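Local coordinates for protein cytochrome P450 (Rhodococcus erythropolis, PDB 3WEC) that hydroxylates the quinoline nitrogen of aurachin precursors, as a heme-dependent cytochrome P450 monooxygenase that makes the antibiotic alkaloids active, at residues E83-F88 / I188-P193; L181-L186 / G254-S259. One frame throughout, in Å; residues are numbered along the deposited sequence.

Contact 1: E83-F88 / I188-P193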
loop_
_atom_site.group_PDB
_atom_site.type_symbol
_atom_site.label_atom_id
_atom_site.label_comp_id
_atom_site.label_asym_id
_atom_site.label_seq_id
_atom_site.Cartn_x
_atom_site.Cartn_y
_atom_site.Cartn_z
ATOM N N GLU A 83 -15.629 3.376 -19.642
ATOM C CA GLU A 83 -15.794 4.327 -18.543
ATOM C C GLU A 83 -14.554 5.229 -18.360
ATOM O O GLU A 83 -13.433 4.826 -18.673
ATOM C CB GLU A 83 -16.077 3.548 -17.255
ATOM C CG GLU A 83 -16.878 4.294 -16.196
ATOM C CD GLU A 83 -18.329 4.510 -16.590
ATOM O OE1 GLU A 83 -18.903 3.662 -17.325
ATOM O OE2 GLU A 83 -18.894 5.544 -16.166
ATOM N N ASP A 84 -14.759 6.443 -17.861
ATOM C CA ASP A 84 -13.654 7.382 -17.614
ATOM C C ASP A 84 -12.845 6.923 -16.390
ATOM O O ASP A 84 -13.421 6.421 -15.447
ATOM C CB ASP A 84 -14.207 8.781 -17.316
ATOM C CG ASP A 84 -14.521 9.616 -18.563
ATOM O OD1 ASP A 84 -14.464 9.150 -19.735
ATOM O OD2 ASP A 84 -14.829 10.807 -18.344
ATOM N N MET A 85 -11.522 7.099 -16.421
ATOM C CA MET A 85 -10.659 6.929 -15.241
ATOM C C MET A 85 -11.118 7.769 -14.057
ATOM O O MET A 85 -11.334 8.959 -14.204
ATOM C CB MET A 85 -9.201 7.326 -15.553
ATOM C CG MET A 85 -8.328 6.258 -16.209
ATOM S SD MET A 85 -8.171 4.716 -15.283
ATOM C CE MET A 85 -7.137 5.173 -13.884
ATOM N N PRO A 86 -11.242 7.150 -12.869
ATOM C CA PRO A 86 -11.415 7.830 -11.581
ATOM C C PRO A 86 -10.115 8.553 -11.228
ATOM O O PRO A 86 -9.086 8.243 -11.833
ATOM C CB PRO A 86 -11.651 6.664 -10.615
ATOM C CG PRO A 86 -10.941 5.519 -11.243
ATOM C CD PRO A 86 -11.181 5.683 -12.699
ATOM N N PRO A 87 -10.148 9.523 -10.296
ATOM C CA PRO A 87 -8.885 10.148 -9.851
ATOM C C PRO A 87 -7.908 9.087 -9.339
ATOM O O PRO A 87 -8.254 8.269 -8.491
ATOM C CB PRO A 87 -9.304 11.051 -8.690
ATOM C CG PRO A 87 -10.767 11.233 -8.832
ATOM C CD PRO A 87 -11.305 10.018 -9.537
ATOM N N PHE A 88 -6.708 9.095 -9.899
ATOM C CA PHE A 88 -5.737 8.048 -9.641
ATOM C C PHE A 88 -4.314 8.620 -9.640
ATOM O O PHE A 88 -3.933 9.355 -10.572
ATOM C CB PHE A 88 -5.918 6.948 -10.693
ATOM C CG PHE A 88 -4.975 5.787 -10.551
ATOM C CD1 PHE A 88 -4.203 5.379 -11.632
ATOM C CD2 PHE A 88 -4.860 5.093 -9.349
ATOM C CE1 PHE A 88 -3.344 4.300 -11.514
ATOM C CE2 PHE A 88 -3.987 4.018 -9.228
ATOM C CZ PHE A 88 -3.226 3.623 -10.313
ATOM N N ILE A 188 -7.384 1.748 -8.403
ATOM C CA ILE A 188 -8.297 2.022 -9.495
ATOM C C ILE A 188 -9.672 1.470 -9.124
ATOM O O ILE A 188 -9.785 0.306 -8.751
ATOM C CB ILE A 188 -7.813 1.392 -10.828
ATOM C CG1 ILE A 188 -6.308 1.647 -11.033
ATOM C CG2 ILE A 188 -8.688 1.878 -11.997
ATOM C CD1 ILE A 188 -5.805 1.362 -12.443
ATOM N N ASN A 189 -10.714 2.293 -9.274
ATOM C CA ASN A 189 -12.090 1.884 -8.999
ATOM C C ASN A 189 -13.040 2.650 -9.892
ATOM O O ASN A 189 -13.197 3.865 -9.713
ATOM C CB ASN A 189 -12.469 2.173 -7.551
ATOM C CG ASN A 189 -13.686 1.368 -7.083
ATOM O OD1 ASN A 189 -13.555 0.488 -6.251
ATOM N ND2 ASN A 189 -14.865 1.668 -7.614
ATOM N N PHE A 190 -13.670 1.940 -10.831
ATOM C CA PHE A 190 -14.642 2.503 -11.740
ATOM C C PHE A 190 -16.040 2.373 -11.172
ATOM O O PHE A 190 -17.032 2.408 -11.908
ATOM C CB PHE A 190 -14.605 1.738 -13.054
ATOM C CG PHE A 190 -13.396 1.991 -13.865
ATOM C CD1 PHE A 190 -13.391 2.989 -14.818
ATOM C CD2 PHE A 190 -12.255 1.216 -13.687
ATOM C CE1 PHE A 190 -12.255 3.231 -15.579
ATOM C CE2 PHE A 190 -11.116 1.449 -14.442
ATOM C CZ PHE A 190 -11.112 2.460 -15.387
ATOM N N ALA A 191 -16.146 2.172 -9.869
ATOM C CA ALA A 191 -17.485 2.180 -9.253
ATOM C C ALA A 191 -17.528 3.380 -8.308
ATOM O O ALA A 191 -17.683 3.223 -7.078
ATOM C CB ALA A 191 -17.787 0.863 -8.521
ATOM N N ILE A 192 -17.360 4.562 -8.914
ATOM C CA ILE A 192 -17.199 5.838 -8.208
ATOM C C ILE A 192 -18.027 6.899 -8.932
ATOM O O ILE A 192 -17.718 7.252 -10.057
ATOM C CB ILE A 192 -15.700 6.240 -8.018
ATOM C CG1 ILE A 192 -15.571 7.587 -7.328
ATOM C CG2 ILE A 192 -14.941 6.288 -9.338
ATOM C CD1 ILE A 192 -14.161 8.126 -7.349
ATOM N N PRO A 193 -19.136 7.344 -8.307
ATOM C CA PRO A 193 -19.942 8.446 -8.837
ATOM C C PRO A 193 -19.128 9.727 -9.013
ATOM O O PRO A 193 -18.024 9.848 -8.472
ATOM C CB PRO A 193 -21.052 8.622 -7.791
ATOM C CG PRO A 193 -21.183 7.278 -7.148
ATOM C CD PRO A 193 -19.764 6.721 -7.127
#

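Contact 2: L181-L186 / G254-S259. With HEM (protoporphyrin IX containing Fe), chain B.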
loop_
_atom_site.group_PDB
_atom_site.type_symbol
_atom_site.label_atom_id
_atom_site.label_comp_id
_atom_site.label_asym_id
_atom_site.label_seq_id
_atom_site.Cartn_x
_atom_site.Cartn_y
_atom_site.Cartn_z
ATOM N N LEU A 181 -10.369 11.859 1.757
ATOM C CA LEU A 181 -10.689 11.951 0.335
ATOM C C LEU A 181 -9.541 11.358 -0.518
ATOM O O LEU A 181 -9.759 10.714 -1.552
ATOM C CB LEU A 181 -10.825 13.410 -0.035
ATOM C CG LEU A 181 -12.171 14.151 0.294
ATOM C CD1 LEU A 181 -13.305 13.165 0.335
ATOM C CD2 LEU A 181 -12.054 15.005 1.549
ATOM N N VAL A 182 -8.308 11.609 -0.147
ATOM C CA VAL A 182 -7.273 11.114 -1.082
ATOM C C VAL A 182 -7.002 9.627 -0.972
ATOM O O VAL A 182 -6.557 9.061 -1.954
ATOM C CB VAL A 182 -5.954 11.915 -1.114
ATOM C CG1 VAL A 182 -6.182 13.326 -1.658
ATOM C CG2 VAL A 182 -5.266 11.960 0.232
ATOM N N ALA A 183 -7.288 8.991 0.175
ATOM C CA ALA A 183 -6.844 7.575 0.419
ATOM C C ALA A 183 -7.166 6.638 -0.723
ATOM O O ALA A 183 -6.328 5.840 -1.022
ATOM C CB ALA A 183 -7.369 6.979 1.724
ATOM N N GLY A 184 -8.340 6.748 -1.375
ATOM C CA GLY A 184 -8.731 5.774 -2.456
ATOM C C GLY A 184 -8.076 6.016 -3.838
ATOM O O GLY A 184 -8.192 5.214 -4.796
ATOM N N VAL A 185 -7.361 7.121 -3.931
ATOM C CA VAL A 185 -6.615 7.508 -5.099
ATOM C C VAL A 185 -5.381 6.569 -5.280
ATOM O O VAL A 185 -4.690 6.633 -6.272
ATOM C CB VAL A 185 -6.297 9.022 -4.903
ATOM C CG1 VAL A 185 -4.919 9.481 -5.396
ATOM C CG2 VAL A 185 -7.481 9.885 -5.384
ATOM N N LEU A 186 -5.189 5.627 -4.372
ATOM C CA LEU A 186 -4.113 4.620 -4.519
ATOM C C LEU A 186 -4.599 3.523 -5.455
ATOM O O LEU A 186 -3.831 2.882 -6.108
ATOM C CB LEU A 186 -3.778 3.937 -3.164
ATOM C CG LEU A 186 -2.309 3.722 -2.683
ATOM C CD1 LEU A 186 -2.260 2.814 -1.464
ATOM C CD2 LEU A 186 -1.297 3.343 -3.785
ATOM N N GLY A 254 0.875 5.746 2.251
ATOM C CA GLY A 254 0.861 5.084 3.584
ATOM C C GLY A 254 -0.469 4.894 4.297
ATOM O O GLY A 254 -0.527 4.327 5.408
ATOM N N GLN A 255 -1.547 5.359 3.688
ATOM C CA GLN A 255 -2.851 5.235 4.329
ATOM C C GLN A 255 -3.525 3.857 4.150
ATOM O O GLN A 255 -3.678 3.131 5.097
ATOM C CB GLN A 255 -3.796 6.307 3.791
ATOM C CG GLN A 255 -3.676 7.685 4.397
ATOM C CD GLN A 255 -4.845 8.603 3.937
ATOM O OE1 GLN A 255 -4.785 9.312 2.870
ATOM N NE2 GLN A 255 -5.902 8.559 4.698
ATOM N N GLU A 256 -3.955 3.507 2.930
ATOM C CA GLU A 256 -4.800 2.319 2.783
ATOM C C GLU A 256 -4.015 1.033 2.862
ATOM O O GLU A 256 -4.566 0.026 3.263
ATOM C CB GLU A 256 -5.685 2.351 1.521
ATOM C CG GLU A 256 -7.141 2.683 1.861
ATOM C CD GLU A 256 -7.944 3.017 0.636
ATOM O OE1 GLU A 256 -7.467 2.688 -0.490
ATOM O OE2 GLU A 256 -9.044 3.625 0.783
ATOM N N THR A 257 -2.744 1.080 2.480
ATOM C CA THR A 257 -1.843 -0.041 2.686
ATOM C C THR A 257 -1.789 -0.383 4.190
ATOM O O THR A 257 -1.868 -1.545 4.547
ATOM C CB THR A 257 -0.389 0.278 2.222
ATOM O OG1 THR A 257 0.025 1.548 2.778
ATOM C CG2 THR A 257 -0.325 0.321 0.729
ATOM N N THR A 258 -1.657 0.634 5.047
ATOM C CA THR A 258 -1.519 0.425 6.494
ATOM C C THR A 258 -2.898 0.096 7.077
ATOM O O THR A 258 -3.031 -0.879 7.828
ATOM C CB THR A 258 -0.936 1.664 7.238
ATOM O OG1 THR A 258 0.253 2.138 6.599
ATOM C CG2 THR A 258 -0.667 1.388 8.700
ATOM N N SER A 259 -3.931 0.870 6.720
ATOM C CA SER A 259 -5.235 0.558 7.325
ATOM C C SER A 259 -5.734 -0.808 6.874
ATOM O O SER A 259 -6.293 -1.522 7.682
ATOM C CB SER A 259 -6.276 1.632 7.124
ATOM O OG SER A 259 -6.637 1.751 5.765
HETATM C CHA HEM B . 5.863 1.687 -3.117
HETATM C CHB HEM B . 3.532 -1.798 -0.448
HETATM C CHC HEM B . 3.411 1.232 3.413
HETATM C CHD HEM B . 5.601 4.818 0.612
HETATM C C1A HEM B . 5.172 0.506 -2.648
HETATM C C2A HEM B . 4.846 -0.617 -3.586
HETATM C C3A HEM B . 4.178 -1.613 -2.780
HETATM C C4A HEM B . 4.130 -0.996 -1.457
HETATM C CMA HEM B . 3.630 -2.985 -3.238
HETATM C CAA HEM B . 5.130 -0.846 -5.076
HETATM C CBA HEM B . 6.533 -1.483 -5.076
HETATM C CGA HEM B . 6.912 -2.031 -6.466
HETATM O O1A HEM B . 6.391 -1.570 -7.525
HETATM O O2A HEM B . 7.802 -2.926 -6.523
HETATM C C1B HEM B . 3.289 -1.218 0.871
HETATM C C2B HEM B . 2.748 -2.089 1.911
HETATM C C3B HEM B . 2.699 -1.161 3.009
HETATM C C4B HEM B . 3.215 0.104 2.501
HETATM C CMB HEM B . 2.286 -3.519 1.892
HETATM C CAB HEM B . 2.196 -1.535 4.357
HETATM C CBB HEM B . 1.383 -0.724 4.986
HETATM C C1C HEM B . 4.040 2.469 3.001
HETATM C C2C HEM B . 4.051 3.664 3.844
HETATM C C3C HEM B . 4.688 4.692 2.993
HETATM C C4C HEM B . 4.998 4.085 1.713
HETATM C CMC HEM B . 3.509 3.743 5.244
HETATM C CAC HEM B . 4.954 6.138 3.290
HETATM C CBC HEM B . 4.866 6.638 4.501
HETATM C C1D HEM B . 5.818 4.276 -0.736
HETATM C C2D HEM B . 6.561 5.051 -1.726
HETATM C C3D HEM B . 6.644 4.130 -2.876
HETATM C C4D HEM B . 5.998 2.914 -2.355
HETATM C CMD HEM B . 7.029 6.483 -1.607
HETATM C CAD HEM B . 7.251 4.380 -4.227
HETATM C CBD HEM B . 8.673 3.772 -4.182
HETATM C CGD HEM B . 9.428 3.955 -5.456
HETATM O O1D HEM B . 10.673 4.148 -5.354
HETATM O O2D HEM B . 8.799 3.919 -6.564
HETATM N NA HEM B . 4.837 0.261 -1.250
HETATM N NB HEM B . 3.634 0.060 1.211
HETATM N NC HEM B . 4.660 2.685 1.734
HETATM N ND HEM B . 5.530 2.989 -1.086
HETATM FE FE HEM B . 4.501 1.628 0.137
HETATM O O HOH W 1 -4.386 5.387 0.621
HETATM O O HOH W 2 2.126 2.057 -0.426
#

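Contact 1: E83-F88 / I188-P193
Glu83 opens the contact with its aliphatic stem: CB lies 3.7 Å from Phe190 CD1, while the carboxylate leads away from the ring. Next comes backbone, as Asp84 O reaches Phe190 CE1 at 3.4 Å from an oblique direction. Met85 begins by pointing away, but the bend at chi2 (-58°) brings its sulfur beside the same ring as a Met-aromatic contact, Met85 SD 3.7 Å from Phe190 CZ and well off the ring normal; the bend at chi3 (-71°) turns CE to Ile188 CG2. Pro86 is the hub. Its CD sits over one face of Phe190, 4.1 Å from the ring centroid in a CH-pi contact, CG lies 3.2 Å from Asn189 O, and CB presses on Ile192 CG2 at 3.5 Å. Pro87 then meets Ile192 tip to tip, CD to CD1. At Phe88, CG is anti to the backbone N (chi1 -180°), and the ring it carries takes Ile188 CG1 over one face, 3.8 Å from its centroid. Leu77 and Met81 of helix 73-81 also touch Phe190. The two loops thus adhere by apolar packing and CH-pi contacts, with backbone carbonyl oxygens set against carbon and without mutual hydrogen bonds; Phe88 and Ile188 both touch the bound quinolone, so the apolar packing runs on into the pocket wall.

Contact 2: L181-L186 / G254-S259
Leu186 and Thr257 meet at about a right angle above the heme, and the threonine can be followed outward from its CB. That CB rests on the porphyrin's vinyl group, 3.4 Å from HEM CBB. There the side chain forks. OG1 takes the position between the backbone N and the carbonyl carbon (chi1 49°), 3.5 Å from the meso carbon HEM CHC, and is hydrogen-bonded one turn back to Ala253 O. The methyl CG2 touches both neighbours: Leu186 CD1 at 3.8 Å and HEM C1B at 3.9 Å. Leu186 and Thr257 also both touch the bound quinolone, so this pair is part of the substrate pocket wall.

Farther from the heme, Ala183 lays its CB against the amide group of Gln255, 3.7 Å from CD. The extended Glu256 carries its carboxylate alongside the carbonyl of Ala183, two acceptors with no bond between them; a long, weak ion pair links it to Lys394. Between the backbones sits a water, the hydrogen-bonded link found between the segments: it donates to Ala183 O at 2.6 Å and accepts from Glu256 N at 3.0 Å.

Helix 240-271 is kinked within 254-259: its regular bonding breaks at the N atoms of Gln255 and Thr258, the latter keeping only a weak bond to Gln255 O, while Thr258 OG1 donates to Gly254 O at 2.6 Å. A bent helix carrying the sequence Ala-Gly-Gln-Glu-Thr beside the iron-bound water is the I-helix signature of the cytochrome P450 fold, here packed against the last turn of the F helix region and the turn that follows.

In the fold
The centre of contact 2 lies about 7 Å from the centre of the chain, that of contact 1 about 18 Å, with Glu83 and Asp84 exposed. Their segments alternate along the sequence: 181-186 ends just before 188-193 begins, so the one connection between helices 172-182 and 194-216 serves both. The two also touch directly, Phe88 CE2 lying 3.3 Å from Leu186 O, and together they contribute Phe88, Ile188 and Leu186 to the quinolone pocket. Chemistry follows place. Contact 1 joins two loops by prolines and aromatic faces; contact 2 sets the last turn of the F helix region and the turn that follows on a long central helix, with a water bridge and the porphyrin.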